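Local coordinates for protein probable 2-dehydro-3-deoxygalactonokinase DgoK1 (Sinorhizobium meliloti, PDB 3T69) that probably phosphorylates 2-dehydro-3-deoxy-D-galactonate with ATP, the second step of D-galactonate degradation in the DeLey-Doudoroff pathway of galactose breakdown, at residues B[38-43]-B[75-80]; B[17-22]-B[53-58]. All coordinates share one frame; numbering follows the deposited sequence.

Contact 1: B[38-43]-B[75-80]. With SO4 (sulfate ion), chain E.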
loop_
_atom_site.group_PDB
_atom_site.type_symbol
_atom_site.label_atom_id
_atom_site.label_comp_id
_atom_site.label_asym_id
_atom_site.label_seq_id
_atom_site.Cartn_x
_atom_site.Cartn_y
_atom_site.Cartn_z
ATOM N N GLU B 38 23.959 6.304 3.593
ATOM C CA GLU B 38 24.243 4.932 4.059
ATOM C C GLU B 38 23.544 4.681 5.405
ATOM O O GLU B 38 24.057 5.060 6.472
ATOM C CB GLU B 38 25.742 4.654 4.127
ATOM C CG GLU B 38 26.524 5.822 4.666
ATOM C CD GLU B 38 27.852 6.027 3.963
ATOM O OE1 GLU B 38 28.370 7.152 4.089
ATOM O OE2 GLU B 38 28.374 5.082 3.302
ATOM N N GLY B 39 22.349 4.095 5.330
ATOM C CA GLY B 39 21.553 3.839 6.503
ATOM C C GLY B 39 21.795 2.401 6.873
ATOM O O GLY B 39 22.698 1.764 6.315
ATOM N N MET B 40 20.981 1.880 7.792
ATOM C CA MET B 40 21.095 0.473 8.204
ATOM C C MET B 40 21.095 -0.540 7.049
ATOM O O MET B 40 21.757 -1.577 7.168
ATOM C CB MET B 40 20.042 0.084 9.266
ATOM C CG MET B 40 20.205 -1.318 9.852
ATOM S SD MET B 40 18.718 -2.318 9.677
ATOM C CE MET B 40 17.606 -1.612 10.817
ATOM N N THR B 41 20.364 -0.286 5.953
ATOM C CA THR B 41 20.318 -1.318 4.886
ATOM C C THR B 41 21.645 -1.351 4.118
ATOM O O THR B 41 22.249 -2.412 3.962
ATOM C CB THR B 41 19.065 -1.300 3.939
ATOM O OG1 THR B 41 19.076 -0.142 3.112
ATOM C CG2 THR B 41 17.742 -1.363 4.715
ATOM N N THR B 42 22.126 -0.187 3.693
ATOM C CA THR B 42 23.442 -0.171 3.093
ATOM C C THR B 42 24.500 -0.733 4.068
ATOM O O THR B 42 25.236 -1.664 3.709
ATOM C CB THR B 42 23.799 1.185 2.410
ATOM O OG1 THR B 42 23.247 2.292 3.138
ATOM C CG2 THR B 42 23.220 1.202 0.954
ATOM N N ALA B 43 24.511 -0.247 5.312
ATOM C CA ALA B 43 25.532 -0.661 6.302
ATOM C C ALA B 43 25.769 -2.166 6.502
ATOM O O ALA B 43 26.906 -2.571 6.790
ATOM C CB ALA B 43 25.305 0.017 7.643
ATOM N N ALA B 75 18.665 -2.475 15.467
ATOM C CA ALA B 75 17.723 -3.544 15.102
ATOM C C ALA B 75 18.418 -4.857 14.889
ATOM O O ALA B 75 19.629 -4.885 14.654
ATOM C CB ALA B 75 16.961 -3.162 13.853
ATOM N N ARG B 76 17.649 -5.945 14.981
ATOM C CA ARG B 76 18.114 -7.328 14.635
ATOM C C ARG B 76 18.947 -7.418 13.341
ATOM O O ARG B 76 19.907 -8.171 13.266
ATOM C CB ARG B 76 16.901 -8.244 14.428
ATOM C CG ARG B 76 16.318 -8.872 15.664
ATOM C CD ARG B 76 14.785 -8.966 15.611
ATOM N NE ARG B 76 14.206 -9.692 14.477
ATOM C CZ ARG B 76 13.282 -10.656 14.606
ATOM N NH1 ARG B 76 12.870 -11.006 15.818
ATOM N NH2 ARG B 76 12.747 -11.255 13.530
ATOM N N GLN B 77 18.538 -6.671 12.314
ATOM C CA GLN B 77 19.142 -6.741 10.963
ATOM C C GLN B 77 20.157 -5.610 10.823
ATOM O O GLN B 77 20.347 -5.043 9.718
ATOM C CB GLN B 77 18.070 -6.556 9.878
ATOM C CG GLN B 77 16.625 -6.890 10.297
ATOM C CD GLN B 77 15.907 -5.745 11.123
ATOM O OE1 GLN B 77 15.482 -4.691 10.566
ATOM N NE2 GLN B 77 15.742 -5.985 12.442
ATOM N N GLY B 78 20.776 -5.265 11.958
ATOM C CA GLY B 78 21.624 -4.107 12.045
ATOM C C GLY B 78 22.933 -4.444 12.691
ATOM O O GLY B 78 23.376 -5.588 12.656
ATOM N N TRP B 79 23.552 -3.437 13.296
ATOM C CA TRP B 79 24.836 -3.628 13.940
ATOM C C TRP B 79 24.827 -4.622 15.096
ATOM O O TRP B 79 25.573 -5.585 15.082
ATOM C CB TRP B 79 25.427 -2.310 14.419
ATOM C CG TRP B 79 26.951 -2.379 14.552
ATOM C CD1 TRP B 79 27.741 -3.503 14.473
ATOM C CD2 TRP B 79 27.849 -1.275 14.795
ATOM N NE1 TRP B 79 29.060 -3.157 14.626
ATOM C CE2 TRP B 79 29.159 -1.802 14.826
ATOM C CE3 TRP B 79 27.669 0.109 14.985
ATOM C CZ2 TRP B 79 30.274 -1.011 15.064
ATOM C CZ3 TRP B 79 28.791 0.897 15.195
ATOM C CH2 TRP B 79 30.075 0.335 15.231
ATOM N N LYS B 80 24.021 -4.346 16.108
ATOM C CA LYS B 80 23.863 -5.235 17.237
ATOM C C LYS B 80 22.505 -4.953 17.841
ATOM O O LYS B 80 22.113 -3.799 17.942
ATOM C CB LYS B 80 24.951 -5.006 18.269
ATOM C CG LYS B 80 24.954 -6.066 19.329
ATOM C CD LYS B 80 26.180 -5.979 20.166
ATOM C CE LYS B 80 26.044 -6.852 21.381
ATOM N NZ LYS B 80 27.076 -6.430 22.342
HETATM S S SO4 E . 14.188 -9.937 10.382
HETATM O O1 SO4 E . 13.999 -10.809 9.231
HETATM O O2 SO4 E . 13.297 -10.354 11.465
HETATM O O3 SO4 E . 15.572 -9.994 10.834
HETATM O O4 SO4 E . 13.897 -8.576 10.022
#

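Contact 2: B[17-22]-B[53-58]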
loop_
_atom_site.group_PDB
_atom_site.type_symbol
_atom_site.label_atom_id
_atom_site.label_comp_id
_atom_site.label_asym_id
_atom_site.label_seq_id
_atom_site.Cartn_x
_atom_site.Cartn_y
_atom_site.Cartn_z
ATOM N N SER B 17 17.727 4.633 6.132
ATOM C CA SER B 17 18.159 5.092 4.789
ATOM C C SER B 17 19.166 6.238 4.789
ATOM O O SER B 17 19.581 6.718 3.727
ATOM C CB SER B 17 16.938 5.465 3.933
ATOM O OG SER B 17 16.212 4.306 3.586
ATOM N N SER B 18 19.558 6.656 5.985
ATOM C CA SER B 18 20.350 7.847 6.159
ATOM C C SER B 18 21.213 7.796 7.421
ATOM O O SER B 18 20.796 7.276 8.460
ATOM C CB SER B 18 19.436 9.076 6.195
ATOM O OG SER B 18 18.690 9.132 7.394
ATOM N N PHE B 19 22.404 8.383 7.313
ATOM C CA PHE B 19 23.376 8.465 8.395
ATOM C C PHE B 19 23.670 9.922 8.734
ATOM O O PHE B 19 24.003 10.705 7.860
ATOM C CB PHE B 19 24.651 7.781 7.944
ATOM C CG PHE B 19 25.753 7.818 8.952
ATOM C CD1 PHE B 19 26.635 8.894 9.005
ATOM C CD2 PHE B 19 25.939 6.760 9.832
ATOM C CE1 PHE B 19 27.668 8.922 9.915
ATOM C CE2 PHE B 19 26.978 6.782 10.751
ATOM C CZ PHE B 19 27.843 7.865 10.788
ATOM N N ARG B 20 23.560 10.278 10.001
ATOM C CA ARG B 20 23.927 11.603 10.451
ATOM C C ARG B 20 24.845 11.550 11.683
ATOM O O ARG B 20 24.617 10.754 12.588
ATOM C CB ARG B 20 22.664 12.450 10.734
ATOM N N LEU B 21 25.866 12.411 11.706
ATOM C CA LEU B 21 26.807 12.542 12.832
ATOM C C LEU B 21 27.017 13.996 13.301
ATOM O O LEU B 21 26.989 14.926 12.517
ATOM C CB LEU B 21 28.147 11.924 12.453
ATOM C CG LEU B 21 29.237 11.937 13.519
ATOM C CD1 LEU B 21 30.103 10.712 13.427
ATOM C CD2 LEU B 21 30.095 13.152 13.401
ATOM N N TRP B 22 27.244 14.168 14.598
ATOM C CA TRP B 22 27.584 15.459 15.204
ATOM C C TRP B 22 28.706 15.239 16.232
ATOM O O TRP B 22 28.596 14.363 17.075
ATOM C CB TRP B 22 26.378 16.072 15.951
ATOM C CG TRP B 22 25.120 16.457 15.149
ATOM C CD1 TRP B 22 24.806 17.697 14.635
ATOM C CD2 TRP B 22 23.992 15.618 14.867
ATOM N NE1 TRP B 22 23.568 17.664 14.023
ATOM C CE2 TRP B 22 23.054 16.398 14.146
ATOM C CE3 TRP B 22 23.690 14.273 15.127
ATOM C CZ2 TRP B 22 21.837 15.866 13.690
ATOM C CZ3 TRP B 22 22.481 13.755 14.678
ATOM C CH2 TRP B 22 21.573 14.546 13.969
ATOM N N ASP B 53 34.037 4.516 11.029
ATOM C CA ASP B 53 35.449 4.913 11.093
ATOM C C ASP B 53 35.804 5.956 10.019
ATOM O O ASP B 53 36.521 6.928 10.316
ATOM C CB ASP B 53 36.384 3.693 11.113
ATOM C CG ASP B 53 36.380 2.982 12.483
ATOM O OD1 ASP B 53 36.025 3.626 13.498
ATOM O OD2 ASP B 53 36.718 1.779 12.556
ATOM N N GLY B 54 35.249 5.766 8.811
ATOM C CA GLY B 54 35.363 6.707 7.694
ATOM C C GLY B 54 34.935 8.111 8.067
ATOM O O GLY B 54 35.709 9.055 7.976
ATOM N N HIS B 55 33.701 8.262 8.520
ATOM C CA HIS B 55 33.212 9.572 8.966
ATOM C C HIS B 55 34.005 10.203 10.107
ATOM O O HIS B 55 34.130 11.442 10.196
ATOM C CB HIS B 55 31.732 9.496 9.291
ATOM C CG HIS B 55 30.887 9.413 8.067
ATOM N ND1 HIS B 55 30.663 10.501 7.248
ATOM C CD2 HIS B 55 30.274 8.363 7.475
ATOM C CE1 HIS B 55 29.915 10.134 6.224
ATOM N NE2 HIS B 55 29.661 8.842 6.341
ATOM N N LEU B 56 34.561 9.341 10.956
ATOM C CA LEU B 56 35.377 9.766 12.078
ATOM C C LEU B 56 36.721 10.273 11.612
ATOM O O LEU B 56 37.175 11.308 12.111
ATOM C CB LEU B 56 35.554 8.636 13.098
ATOM C CG LEU B 56 34.416 8.418 14.116
ATOM C CD1 LEU B 56 34.817 7.324 15.108
ATOM C CD2 LEU B 56 33.990 9.690 14.867
ATOM N N ALA B 57 37.345 9.550 10.675
ATOM C CA ALA B 57 38.595 9.997 10.075
ATOM C C ALA B 57 38.365 11.366 9.399
ATOM O O ALA B 57 39.054 12.364 9.692
ATOM C CB ALA B 57 39.113 8.969 9.064
ATOM N N ALA B 58 37.349 11.404 8.538
ATOM C CA ALA B 58 36.998 12.605 7.826
ATOM C C ALA B 58 37.092 13.818 8.748
ATOM O O ALA B 58 37.909 14.716 8.494
ATOM C CB ALA B 58 35.619 12.483 7.218
#

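Contact 1: B[38-43]-B[75-80]
The carboxamide of Gln77 brings OE1 to 3.7 Å from Met40 CE, whereas Arg76 points away from the helix and takes a sulfate ion, probably from the crystallisation liquor, at the edge of its guanidinium, near its plane. The loop that carries both contains a type I beta turn from Ala75 to Gly78. It docks against the first turn of the short helix 40-43, in a kinase of the actin-like ATPase (ASKHA) superfamily. Met40 does the reaching. Its CG is anti to the backbone N (chi1 -173°) and the chain then bends at chi2 and chi3, which lays the thioether across the turn. SD sits 3.2 Å from the carbonyl O of Gln77, CG packs 3.8 Å from CA of Gly78, and CE rests on CB of Ala75. No hydrogen bond crosses the contact. Sulfate O2 accepts a weak bond from Arg76 NE and one from NH2 modelled too short for its length to be trusted; Arg223 of the second subunit holds the same ion, so the turn lies where the two chains approach each other. Behind Met40, N-cap Gly39 starts the helix: its O accepts from Ala43 N at 2.9 Å and from Thr42 OG1 at 3.3 Å, the hydroxyl tilted 32° from the carbonyl plane.

Contact 2: B[17-22]-B[53-58]
Segment 17-22, on strand 19-24, runs past segment 53-58 of helix 50-58, the closest CA atoms being those of Leu21 and His55, 8.0 Å apart. No hydrogen bond joins the two; the strand's backbone bonds go to its neighbours 9-14 and 30-36 in the same sheet. Phe19 and Leu21, two apart, both point toward the helix: His55 meets Phe19, and Leu56 meets Leu21. The rings of Phe19 and His55 form an offset stack, centroids 4.8 Å apart and planes at 21°. Phe19 CE1 lies over one face of the imidazole toward its rim, 3.6 Å from His55 CD2. A chi1 of 179° swings the Phe19 ring away from its own backbone N, out to the imidazole. Beside the stack, Leu21 CD1 touches Leu56 CD2 at 4.3 Å, an apolar contact between methyl groups. Cutting Phe19 back to an alanine is likely to leave a gap against the imidazole and one face of His55 without its stacking partner. Both imidazole nitrogens have partners beyond the strand, ND1 with Arg34 NE and NE2 with Glu38 OE1. Arginine NE is a donor, so ND1 probably accepts, consistent with a neutral ring whose proton on NE2 faces Glu38.

The two contacts, centres about 14 Å apart, both involve the mixed sheet that holds strands 9-14, 19-24, 30-36 and 67-71, and they interleave along the chain: 17-22, 38-43, 53-58, then 75-80. Glu38, at the start of segment 38-43, joins them, its carboxylate reaching His55 and its backbone O lying against Phe19. In sequence, strand 30-36 lies between segment 17-22 and helix 40-43, which helix 50-58 follows. Contact 2 places that second helix on the sheet, whereas contact 1 fastens the first to the loop after strand 67-71. As in other ASKHA kinases, the nearby hairpin of strands 9-14 and 19-24 probably faces the ATP phosphates.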